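Local coordinates for protein catecholate siderophore receptor Fiu (Escherichia coli, PDB 6BPM) that imports iron bound to catecholate siderophores across the outer membrane, drawing its energy from TonB, and also serves as receptor for microcins, at residues Ala414-Asp419 with Gly432-Asn437; Leu479-Ala484 with Tyr500-Gln505; Ala629-Ser634 with Gly647-Gly652. All coordinates share one frame; numbering follows the deposited sequence.

Interaction 1. Residues Ala414-Asp419 with Gly432-Asn437; sequences AIYAFD and GIRLDN. With POG ((20S)-2,5,8,11,14,17-hexamethyl-3,6,9,12,15,18-hexaoxahenicosane-1,20-diol), chain E.
An extended side chain, with CG opposite the backbone N (chi1 -180°) and no bend until NE, carries the guanidinium of Arg434 across to Ala414, whose CB sits over one face of it, 3.3 Å from Arg434 NH1. Asp436 turns its CG beside its own backbone N (chi1 -78°), which brings the carboxylate to the in-plane edge of that guanidinium. The resulting salt bridge, Arg434 NE to Asp436 OD1 at 2.8 Å, uses the syn lone pair of OD1, and a weak bond from NH1 reaches OD2. Edge and face are thus both engaged, which should limit rotation of the group. Arg434 CB also lies 3.9 Å from Tyr416 CB, while Phe418 CD1 rests 3.7 Å from the CA of Gly432, which brings no side chain of its own. Four backbone hydrogen bonds join Ile415 to Leu435 and Ala417 to Ile433, the side chains of these residues lying on the surface side, probably toward lipid. Asn437 CB packs 3.7 Å from POG C14. The pair forms a hairpin of the TonB-dependent receptor barrel: strand 357-386 flanks 414-419, and its Glu366 gives Arg434 a second salt bridge; strand 467-489 flanks 432-437. Lys30 packs on Phe418 and Arg434 and makes a cation-pi contact with Tyr416, whose OH bonds Asn347 on strand 327-354.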
loop_
_atom_site.group_PDB
_atom_site.type_symbol
_atom_site.label_atom_id
_atom_site.label_comp_id
_atom_site.label_asym_id
_atom_site.label_seq_id
_atom_site.Cartn_x
_atom_site.Cartn_y
_atom_site.Cartn_z
ATOM N N ALA A 414 -20.749 -5.499 -11.046
ATOM C CA ALA A 414 -20.018 -4.737 -12.056
ATOM C C ALA A 414 -19.994 -5.478 -13.387
ATOM O O ALA A 414 -19.804 -6.700 -13.437
ATOM C CB ALA A 414 -18.577 -4.461 -11.633
ATOM N N ILE A 415 -20.133 -4.725 -14.473
ATOM C CA ILE A 415 -20.022 -5.272 -15.816
ATOM C C ILE A 415 -19.072 -4.357 -16.571
ATOM O O ILE A 415 -19.160 -3.128 -16.453
ATOM C CB ILE A 415 -21.406 -5.364 -16.492
ATOM C CG1 ILE A 415 -21.382 -6.310 -17.676
ATOM C CG2 ILE A 415 -21.850 -4.028 -16.996
ATOM C CD1 ILE A 415 -22.750 -6.493 -18.280
ATOM N N TYR A 416 -18.145 -4.940 -17.326
ATOM C CA TYR A 416 -17.167 -4.113 -18.014
ATOM C C TYR A 416 -16.901 -4.638 -19.426
ATOM O O TYR A 416 -17.312 -5.744 -19.800
ATOM C CB TYR A 416 -15.865 -4.022 -17.208
ATOM C CG TYR A 416 -15.141 -5.328 -16.992
ATOM C CD1 TYR A 416 -15.410 -6.128 -15.896
ATOM C CD2 TYR A 416 -14.170 -5.752 -17.887
ATOM C CE1 TYR A 416 -14.727 -7.317 -15.697
ATOM C CE2 TYR A 416 -13.488 -6.935 -17.698
ATOM C CZ TYR A 416 -13.772 -7.717 -16.607
ATOM O OH TYR A 416 -13.083 -8.893 -16.431
ATOM N N ALA A 417 -16.218 -3.810 -20.222
ATOM C CA ALA A 417 -15.812 -4.214 -21.570
ATOM C C ALA A 417 -14.655 -3.337 -22.016
ATOM O O ALA A 417 -14.818 -2.116 -22.108
ATOM C CB ALA A 417 -16.983 -4.101 -22.547
ATOM N N PHE A 418 -13.513 -3.953 -22.329
ATOM C CA PHE A 418 -12.361 -3.269 -22.901
ATOM C C PHE A 418 -12.114 -3.764 -24.325
ATOM O O PHE A 418 -12.414 -4.914 -24.661
ATOM C CB PHE A 418 -11.077 -3.513 -22.101
ATOM C CG PHE A 418 -11.211 -3.307 -20.633
ATOM C CD1 PHE A 418 -12.193 -2.489 -20.107
ATOM C CD2 PHE A 418 -10.320 -3.910 -19.770
ATOM C CE1 PHE A 418 -12.303 -2.317 -18.731
ATOM C CE2 PHE A 418 -10.425 -3.746 -18.401
ATOM C CZ PHE A 418 -11.416 -2.944 -17.883
ATOM N N ASP A 419 -11.533 -2.890 -25.155
ATOM C CA ASP A 419 -11.135 -3.252 -26.510
ATOM C C ASP A 419 -9.901 -2.461 -26.922
ATOM O O ASP A 419 -9.833 -1.248 -26.711
ATOM C CB ASP A 419 -12.260 -3.009 -27.518
ATOM C CG ASP A 419 -12.038 -3.774 -28.840
ATOM O OD1 ASP A 419 -10.938 -4.347 -29.025
ATOM O OD2 ASP A 419 -12.968 -3.831 -29.683
ATOM N N GLY A 432 -12.417 1.465 -22.832
ATOM C CA GLY A 432 -12.978 0.671 -21.759
ATOM C C GLY A 432 -14.117 1.364 -21.036
ATOM O O GLY A 432 -14.095 2.580 -20.816
ATOM N N ILE A 433 -15.127 0.598 -20.650
ATOM C CA ILE A 433 -16.246 1.122 -19.885
ATOM C C ILE A 433 -16.577 0.122 -18.798
ATOM O O ILE A 433 -16.412 -1.090 -18.967
ATOM C CB ILE A 433 -17.504 1.386 -20.736
ATOM C CG1 ILE A 433 -17.780 0.185 -21.635
ATOM C CG2 ILE A 433 -17.335 2.635 -21.536
ATOM C CD1 ILE A 433 -19.194 0.156 -22.177
ATOM N N ARG A 434 -17.036 0.643 -17.668
ATOM C CA ARG A 434 -17.422 -0.201 -16.556
ATOM C C ARG A 434 -18.580 0.466 -15.844
ATOM O O ARG A 434 -18.688 1.689 -15.827
ATOM C CB ARG A 434 -16.244 -0.459 -15.623
ATOM C CG ARG A 434 -16.562 -1.355 -14.422
ATOM C CD ARG A 434 -15.356 -1.479 -13.548
ATOM N NE ARG A 434 -15.668 -2.110 -12.277
ATOM C CZ ARG A 434 -15.137 -3.245 -11.838
ATOM N NH1 ARG A 434 -15.498 -3.727 -10.647
ATOM N NH2 ARG A 434 -14.216 -3.866 -12.560
ATOM N N LEU A 435 -19.495 -0.353 -15.360
ATOM C CA LEU A 435 -20.653 0.079 -14.594
ATOM C C LEU A 435 -20.630 -0.670 -13.268
ATOM O O LEU A 435 -20.426 -1.883 -13.249
ATOM C CB LEU A 435 -21.948 -0.201 -15.352
ATOM C CG LEU A 435 -23.191 0.102 -14.523
ATOM C CD1 LEU A 435 -23.245 1.593 -14.215
ATOM C CD2 LEU A 435 -24.464 -0.364 -15.228
ATOM N N ASP A 436 -20.726 0.053 -12.159
ATOM C CA ASP A 436 -20.791 -0.565 -10.841
ATOM C C ASP A 436 -22.122 -0.215 -10.191
ATOM O O ASP A 436 -22.440 0.969 -10.019
ATOM C CB ASP A 436 -19.632 -0.119 -9.947
ATOM C CG ASP A 436 -18.328 -0.819 -10.279
ATOM O OD1 ASP A 436 -17.814 -0.610 -11.393
ATOM O OD2 ASP A 436 -17.811 -1.581 -9.431
ATOM N N ASN A 437 -22.884 -1.238 -9.804
ATOM C CA ASN A 437 -24.058 -1.063 -8.962
ATOM C C ASN A 437 -23.660 -1.515 -7.566
ATOM O O ASN A 437 -23.188 -2.642 -7.387
ATOM C CB ASN A 437 -25.257 -1.864 -9.463
ATOM C CG ASN A 437 -25.819 -1.323 -10.752
ATOM O OD1 ASN A 437 -25.801 -0.119 -10.990
ATOM N ND2 ASN A 437 -26.340 -2.212 -11.589
HETATM O OH POG E . -30.622 4.211 -6.046
HETATM C C2 POG E . -30.005 3.799 -7.236
HETATM C C1 POG E . -30.679 4.451 -8.445
HETATM C C3 POG E . -30.101 2.278 -7.350
HETATM O O2 POG E . -28.818 1.737 -7.208
HETATM C C5 POG E . -28.708 0.393 -7.572
HETATM O O1 POG E . -19.427 -14.388 -4.449
HETATM C C4 POG E . -19.942 -13.113 -4.185
HETATM C C6 POG E . -21.463 -13.187 -4.075
HETATM O O3 POG E . -21.957 -11.945 -3.649
HETATM C C7 POG E . -23.296 -11.926 -3.224
HETATM C C8 POG E . -24.107 -10.780 -3.846
HETATM O O4 POG E . -23.331 -9.624 -4.090
HETATM C C9 POG E . -23.981 -8.404 -4.373
HETATM C C10 POG E . -24.609 -8.313 -5.775
HETATM O O5 POG E . -24.845 -6.937 -5.994
HETATM C C11 POG E . -25.998 -6.404 -6.597
HETATM C C12 POG E . -26.773 -5.577 -5.575
HETATM O O6 POG E . -26.127 -4.352 -5.446
HETATM C C13 POG E . -27.000 -3.296 -5.195
HETATM C C14 POG E . -27.298 -2.568 -6.508
HETATM O O7 POG E . -27.937 -1.361 -6.188
HETATM C C15 POG E . -27.506 -0.210 -6.855
HETATM C C16 POG E . -28.497 0.281 -9.077
HETATM C C17 POG E . -28.198 -3.412 -7.418
HETATM C C18 POG E . -26.862 -6.214 -4.181
HETATM C C19 POG E . -25.872 -9.172 -5.879
HETATM C C20 POG E . -25.313 -10.542 -2.920
HETATM C C21 POG E . -21.836 -14.295 -3.086
#

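Interaction 2. Residues Leu479-Ala484 with Tyr500-Gln505; sequences LMNWKA and YAVSQQ
Trp482 and Tyr500 meet with their ring planes 41° apart and the centroid of the indole six-membered ring 5.1 Å from that of the phenol, an oblique pairing. Trp482 reaches it because its CG occupies the position between backbone N and carbonyl carbon, folding the indole back over the neighbouring strand; Tyr500, its CG opposite the backbone N, extends its ring so that CD2 and CE2 meet the indole. The indole also receives Val502 CG2 over one face, off toward the rim and 3.7 Å from Trp482 NE1. At this end the backbones are paired: Ala484 and Tyr500 exchange two hydrogen bonds, and Val502 N donates to Trp482 O at 3.0 Å. This is a hairpin of strands 467-489 and 494-505 in the 22-stranded antiparallel barrel of TonB-dependent receptors. Toward Leu479 the strands part, their CA atoms 7.1 Å from one another at Leu479 and Gln504, and side chains and a water make the link there. The side-chain amides of Asn481 and Gln504 stand nearly perpendicular, at 87°; Gln504 NE2 donates to Asn481 OD1 at 3.2 Å, within its own amide plane but 52° above that of the acceptor. Asn481 ND2 donates to water 1 (3.0 Å), which in turn donates to Gln504 O (2.9 Å), so both polar ends of the Asn481 amide are bonded. Leu479 and Gln504 run alongside in opposite directions, Leu479 CD2 lying 3.8 Å from Gln504 CB. In the plug region, Lys483 makes a weak, long ion pair with Asp127, and Ser503 a weak hydrogen bond to Ser131.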
loop_
_atom_site.group_PDB
_atom_site.type_symbol
_atom_site.label_atom_id
_atom_site.label_comp_id
_atom_site.label_asym_id
_atom_site.label_seq_id
_atom_site.Cartn_x
_atom_site.Cartn_y
_atom_site.Cartn_z
ATOM N N LEU A 479 -21.734 3.646 -10.545
ATOM C CA LEU A 479 -20.435 4.185 -10.914
ATOM C C LEU A 479 -20.235 3.850 -12.383
ATOM O O LEU A 479 -20.001 2.682 -12.726
ATOM C CB LEU A 479 -19.310 3.587 -10.074
ATOM C CG LEU A 479 -19.207 3.858 -8.591
ATOM C CD1 LEU A 479 -17.934 3.186 -8.110
ATOM C CD2 LEU A 479 -19.194 5.350 -8.319
ATOM N N MET A 480 -20.263 4.865 -13.240
ATOM C CA MET A 480 -19.965 4.682 -14.651
ATOM C C MET A 480 -18.585 5.274 -14.898
ATOM O O MET A 480 -18.338 6.442 -14.574
ATOM C CB MET A 480 -21.020 5.325 -15.542
ATOM C CG MET A 480 -22.420 4.785 -15.319
ATOM S SD MET A 480 -23.724 5.843 -15.991
ATOM C CE MET A 480 -25.180 5.177 -15.176
ATOM N N ASN A 481 -17.679 4.452 -15.420
ATOM C CA ASN A 481 -16.292 4.830 -15.641
ATOM C C ASN A 481 -15.859 4.455 -17.050
ATOM O O ASN A 481 -16.455 3.595 -17.705
ATOM C CB ASN A 481 -15.350 4.155 -14.640
ATOM C CG ASN A 481 -15.524 4.685 -13.250
ATOM O OD1 ASN A 481 -15.429 5.887 -13.025
ATOM N ND2 ASN A 481 -15.765 3.794 -12.300
ATOM N N TRP A 482 -14.788 5.094 -17.509
ATOM C CA TRP A 482 -14.304 4.774 -18.837
ATOM C C TRP A 482 -12.886 5.284 -19.008
ATOM O O TRP A 482 -12.391 6.090 -18.217
ATOM C CB TRP A 482 -15.232 5.337 -19.902
ATOM C CG TRP A 482 -15.376 6.786 -19.790
ATOM C CD1 TRP A 482 -16.216 7.469 -18.956
ATOM C CD2 TRP A 482 -14.663 7.765 -20.540
ATOM N NE1 TRP A 482 -16.065 8.814 -19.146
ATOM C CE2 TRP A 482 -15.117 9.026 -20.111
ATOM C CE3 TRP A 482 -13.682 7.699 -21.534
ATOM C CZ2 TRP A 482 -14.629 10.210 -20.641
ATOM C CZ3 TRP A 482 -13.202 8.870 -22.061
ATOM C CH2 TRP A 482 -13.675 10.113 -21.616
ATOM N N LYS A 483 -12.235 4.774 -20.048
ATOM C CA LYS A 483 -10.880 5.168 -20.393
ATOM C C LYS A 483 -10.750 5.079 -21.904
ATOM O O LYS A 483 -11.545 4.414 -22.569
ATOM C CB LYS A 483 -9.834 4.300 -19.692
ATOM C CG LYS A 483 -9.980 2.811 -19.955
ATOM C CD LYS A 483 -8.706 2.091 -19.539
ATOM C CE LYS A 483 -8.813 0.576 -19.568
ATOM N NZ LYS A 483 -7.554 0.073 -18.948
ATOM N N ALA A 484 -9.795 5.831 -22.449
ATOM C CA ALA A 484 -9.534 5.811 -23.883
ATOM C C ALA A 484 -8.097 6.235 -24.144
ATOM O O ALA A 484 -7.618 7.202 -23.552
ATOM C CB ALA A 484 -10.506 6.737 -24.606
ATOM N N TYR A 500 -6.668 8.950 -21.403
ATOM C CA TYR A 500 -7.591 9.644 -20.514
ATOM C C TYR A 500 -8.448 8.614 -19.772
ATOM O O TYR A 500 -8.887 7.622 -20.359
ATOM C CB TYR A 500 -8.463 10.621 -21.292
ATOM C CG TYR A 500 -9.485 11.361 -20.434
ATOM C CD1 TYR A 500 -9.147 12.547 -19.784
ATOM C CD2 TYR A 500 -10.789 10.891 -20.287
ATOM C CE1 TYR A 500 -10.066 13.235 -19.004
ATOM C CE2 TYR A 500 -11.717 11.577 -19.518
ATOM C CZ TYR A 500 -11.346 12.751 -18.877
ATOM O OH TYR A 500 -12.256 13.445 -18.102
ATOM N N ALA A 501 -8.649 8.828 -18.478
ATOM C CA ALA A 501 -9.362 7.879 -17.634
ATOM C C ALA A 501 -10.160 8.623 -16.573
ATOM O O ALA A 501 -9.730 9.663 -16.071
ATOM C CB ALA A 501 -8.403 6.894 -16.953
ATOM N N VAL A 502 -11.307 8.056 -16.206
ATOM C CA VAL A 502 -12.120 8.541 -15.095
ATOM C C VAL A 502 -12.109 7.495 -13.982
ATOM O O VAL A 502 -12.039 6.288 -14.230
ATOM C CB VAL A 502 -13.567 8.845 -15.527
ATOM C CG1 VAL A 502 -14.386 9.273 -14.344
ATOM C CG2 VAL A 502 -13.589 9.930 -16.566
ATOM N N SER A 503 -12.145 7.969 -12.742
ATOM C CA SER A 503 -12.203 7.088 -11.590
ATOM C C SER A 503 -13.045 7.756 -10.503
ATOM O O SER A 503 -13.105 8.989 -10.399
ATOM C CB SER A 503 -10.789 6.763 -11.090
ATOM O OG SER A 503 -10.823 6.066 -9.858
ATOM N N GLN A 504 -13.670 6.934 -9.667
ATOM C CA GLN A 504 -14.595 7.459 -8.678
ATOM C C GLN A 504 -14.445 6.724 -7.356
ATOM O O GLN A 504 -13.974 5.586 -7.283
ATOM C CB GLN A 504 -16.049 7.381 -9.164
ATOM C CG GLN A 504 -16.343 8.233 -10.401
ATOM C CD GLN A 504 -17.790 8.131 -10.856
ATOM O OE1 GLN A 504 -18.690 8.721 -10.256
ATOM N NE2 GLN A 504 -18.021 7.381 -11.921
ATOM N N GLN A 505 -14.851 7.414 -6.297
ATOM C CA GLN A 505 -14.883 6.844 -4.955
ATOM C C GLN A 505 -16.173 7.332 -4.309
ATOM O O GLN A 505 -16.257 8.492 -3.881
ATOM C CB GLN A 505 -13.662 7.255 -4.140
ATOM C CG GLN A 505 -13.641 6.664 -2.738
ATOM C CD GLN A 505 -13.352 5.170 -2.736
ATOM O OE1 GLN A 505 -14.223 4.337 -3.014
ATOM N NE2 GLN A 505 -12.110 4.833 -2.469
HETATM O O HOH W 1 -14.471 4.046 -9.631
#

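Interaction 3. Residues Ala629-Ser634 with Gly647-Gly652; sequences AFTLWS and GARYIG
Phe630 with Tyr650 and Leu632 with Ala648 form two hydrogen-bonded pairs of an antiparallel hairpin, the directions of the two strand segments being 172° apart and the shortest bond being Tyr650 N to Phe630 O at 2.7 Å. On the face carrying Thr631 and Arg649 these two side chains lie next to each other and point the same way. Thr631 OG1, opposite its backbone N (chi1 -174°), touches the aliphatic Arg649 CG at 3.3 Å; its polar partner is Lys63 O. The arginine chain then bends away at its third torsion, and its NH1 forms a salt bridge with Asp675 on strand 667-681. Further along, the indole of Trp633 lies against the backbone of Gly647, with Trp633 CE3 3.6 Å from Gly647 CA, while its NE1 bonds Tyr21 OH. The other face is largely apolar: Phe630 CB meets Tyr650 CB at 4.2 Å, and the Phe630 ring extends toward Ala648, bringing its CE2 to 4.0 Å from Ala648 O. The hairpin is therefore held by backbone bonds and van der Waals contact, while polar side-chain ends bind groups elsewhere: Arg649 to Asp675, Thr631 to Lys63 of the plug region and Trp633 to Tyr21 near the N-terminus.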
loop_
_atom_site.group_PDB
_atom_site.type_symbol
_atom_site.label_atom_id
_atom_site.label_comp_id
_atom_site.label_asym_id
_atom_site.label_seq_id
_atom_site.Cartn_x
_atom_site.Cartn_y
_atom_site.Cartn_z
ATOM N N ALA A 629 11.064 12.521 -6.379
ATOM C CA ALA A 629 11.423 11.232 -5.817
ATOM C C ALA A 629 12.137 10.425 -6.885
ATOM O O ALA A 629 11.730 10.424 -8.045
ATOM C CB ALA A 629 10.196 10.490 -5.305
ATOM N N PHE A 630 13.191 9.734 -6.476
ATOM C CA PHE A 630 14.087 9.025 -7.369
ATOM C C PHE A 630 14.425 7.682 -6.745
ATOM O O PHE A 630 14.669 7.596 -5.537
ATOM C CB PHE A 630 15.359 9.845 -7.599
ATOM C CG PHE A 630 16.477 9.100 -8.279
ATOM C CD1 PHE A 630 16.595 9.105 -9.660
ATOM C CD2 PHE A 630 17.432 8.428 -7.541
ATOM C CE1 PHE A 630 17.646 8.442 -10.292
ATOM C CE2 PHE A 630 18.481 7.749 -8.176
ATOM C CZ PHE A 630 18.584 7.762 -9.544
ATOM N N THR A 631 14.423 6.631 -7.562
ATOM C CA THR A 631 14.889 5.338 -7.092
ATOM C C THR A 631 15.585 4.636 -8.249
ATOM O O THR A 631 15.117 4.696 -9.386
ATOM C CB THR A 631 13.727 4.486 -6.513
ATOM O OG1 THR A 631 14.259 3.294 -5.943
ATOM C CG2 THR A 631 12.709 4.100 -7.581
ATOM N N LEU A 632 16.722 4.002 -7.958
ATOM C CA LEU A 632 17.473 3.260 -8.965
ATOM C C LEU A 632 18.181 2.078 -8.316
ATOM O O LEU A 632 18.869 2.245 -7.305
ATOM C CB LEU A 632 18.485 4.162 -9.668
ATOM C CG LEU A 632 19.264 3.486 -10.784
ATOM C CD1 LEU A 632 18.281 2.838 -11.769
ATOM C CD2 LEU A 632 20.138 4.510 -11.491
ATOM N N TRP A 633 18.008 0.884 -8.897
ATOM C CA TRP A 633 18.662 -0.339 -8.442
ATOM C C TRP A 633 19.347 -0.996 -9.631
ATOM O O TRP A 633 18.796 -1.044 -10.734
ATOM C CB TRP A 633 17.651 -1.325 -7.790
ATOM C CG TRP A 633 18.239 -2.681 -7.587
ATOM C CD1 TRP A 633 18.102 -3.768 -8.407
ATOM C CD2 TRP A 633 19.090 -3.098 -6.510
ATOM N NE1 TRP A 633 18.805 -4.829 -7.904
ATOM C CE2 TRP A 633 19.421 -4.445 -6.740
ATOM C CE3 TRP A 633 19.600 -2.462 -5.374
ATOM C CZ2 TRP A 633 20.238 -5.167 -5.877
ATOM C CZ3 TRP A 633 20.417 -3.174 -4.530
ATOM C CH2 TRP A 633 20.731 -4.516 -4.789
ATOM N N SER A 634 20.544 -1.507 -9.407
ATOM C CA SER A 634 21.309 -2.092 -10.489
ATOM C C SER A 634 22.057 -3.315 -9.978
ATOM O O SER A 634 22.567 -3.308 -8.854
ATOM C CB SER A 634 22.292 -1.071 -11.043
ATOM O OG SER A 634 23.031 -1.593 -12.133
ATOM N N GLY A 647 22.048 0.283 -4.907
ATOM C CA GLY A 647 20.765 0.962 -4.950
ATOM C C GLY A 647 20.890 2.337 -4.341
ATOM O O GLY A 647 21.745 2.586 -3.495
ATOM N N ALA A 648 20.049 3.249 -4.819
ATOM C CA ALA A 648 20.000 4.610 -4.303
ATOM C C ALA A 648 18.566 5.099 -4.407
ATOM O O ALA A 648 17.922 4.893 -5.440
ATOM C CB ALA A 648 20.941 5.531 -5.087
ATOM N N ARG A 649 18.054 5.705 -3.337
ATOM C CA ARG A 649 16.700 6.248 -3.327
ATOM C C ARG A 649 16.751 7.663 -2.783
ATOM O O ARG A 649 17.410 7.903 -1.769
ATOM C CB ARG A 649 15.748 5.444 -2.434
ATOM C CG ARG A 649 15.233 4.141 -2.943
ATOM C CD ARG A 649 14.056 3.709 -2.079
ATOM N NE ARG A 649 14.353 3.720 -0.642
ATOM C CZ ARG A 649 15.214 2.919 -0.015
ATOM N NH1 ARG A 649 15.924 2.006 -0.674
ATOM N NH2 ARG A 649 15.373 3.050 1.293
ATOM N N TYR A 650 16.051 8.598 -3.432
ATOM C CA TYR A 650 15.841 9.934 -2.884
ATOM C C TYR A 650 14.345 10.166 -2.737
ATOM O O TYR A 650 13.592 9.981 -3.697
ATOM C CB TYR A 650 16.471 11.039 -3.756
ATOM C CG TYR A 650 16.191 12.438 -3.215
ATOM C CD1 TYR A 650 17.042 13.033 -2.268
ATOM C CD2 TYR A 650 15.063 13.152 -3.620
ATOM C CE1 TYR A 650 16.772 14.299 -1.738
ATOM C CE2 TYR A 650 14.794 14.422 -3.099
ATOM C CZ TYR A 650 15.649 14.983 -2.164
ATOM O OH TYR A 650 15.365 16.218 -1.647
ATOM N N ILE A 651 13.919 10.504 -1.519
ATOM C CA ILE A 651 12.575 10.972 -1.200
ATOM C C ILE A 651 12.703 12.441 -0.820
ATOM O O ILE A 651 13.523 12.783 0.046
ATOM C CB ILE A 651 11.961 10.193 -0.019
ATOM C CG1 ILE A 651 11.713 8.716 -0.373
ATOM C CG2 ILE A 651 10.701 10.918 0.531
ATOM C CD1 ILE A 651 10.629 8.476 -1.436
ATOM N N GLY A 652 11.879 13.304 -1.431
ATOM C CA GLY A 652 12.000 14.733 -1.236
ATOM C C GLY A 652 11.321 15.154 0.052
ATOM O O GLY A 652 10.783 14.343 0.797
#

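How the interactions relate
Interactions 1 and 2 are successive hairpins of one barrel wall, with centres 10 Å apart, and they share a seam between strands 427-447 and 467-489. A probable hydrogen bond there joins Asp436 N to Leu479 O (2.8 Å). Another joins Asn481 N to Arg434 O (3.0 Å), while Leu435 CD1 packs on Met480 CG at 3.5 Å. The salt-bridged Arg434 and Asp436 of the first thus also tie into the strand bearing Asn481 of the second. A bound POG touches interaction 1 at Asn437, and the Met480 side chain is about 8 Å from a POG. Interaction 3 lies farther round the same closed sheet, its centre about 37 Å from that of interaction 1 and 31 Å from that of interaction 2, without touching either.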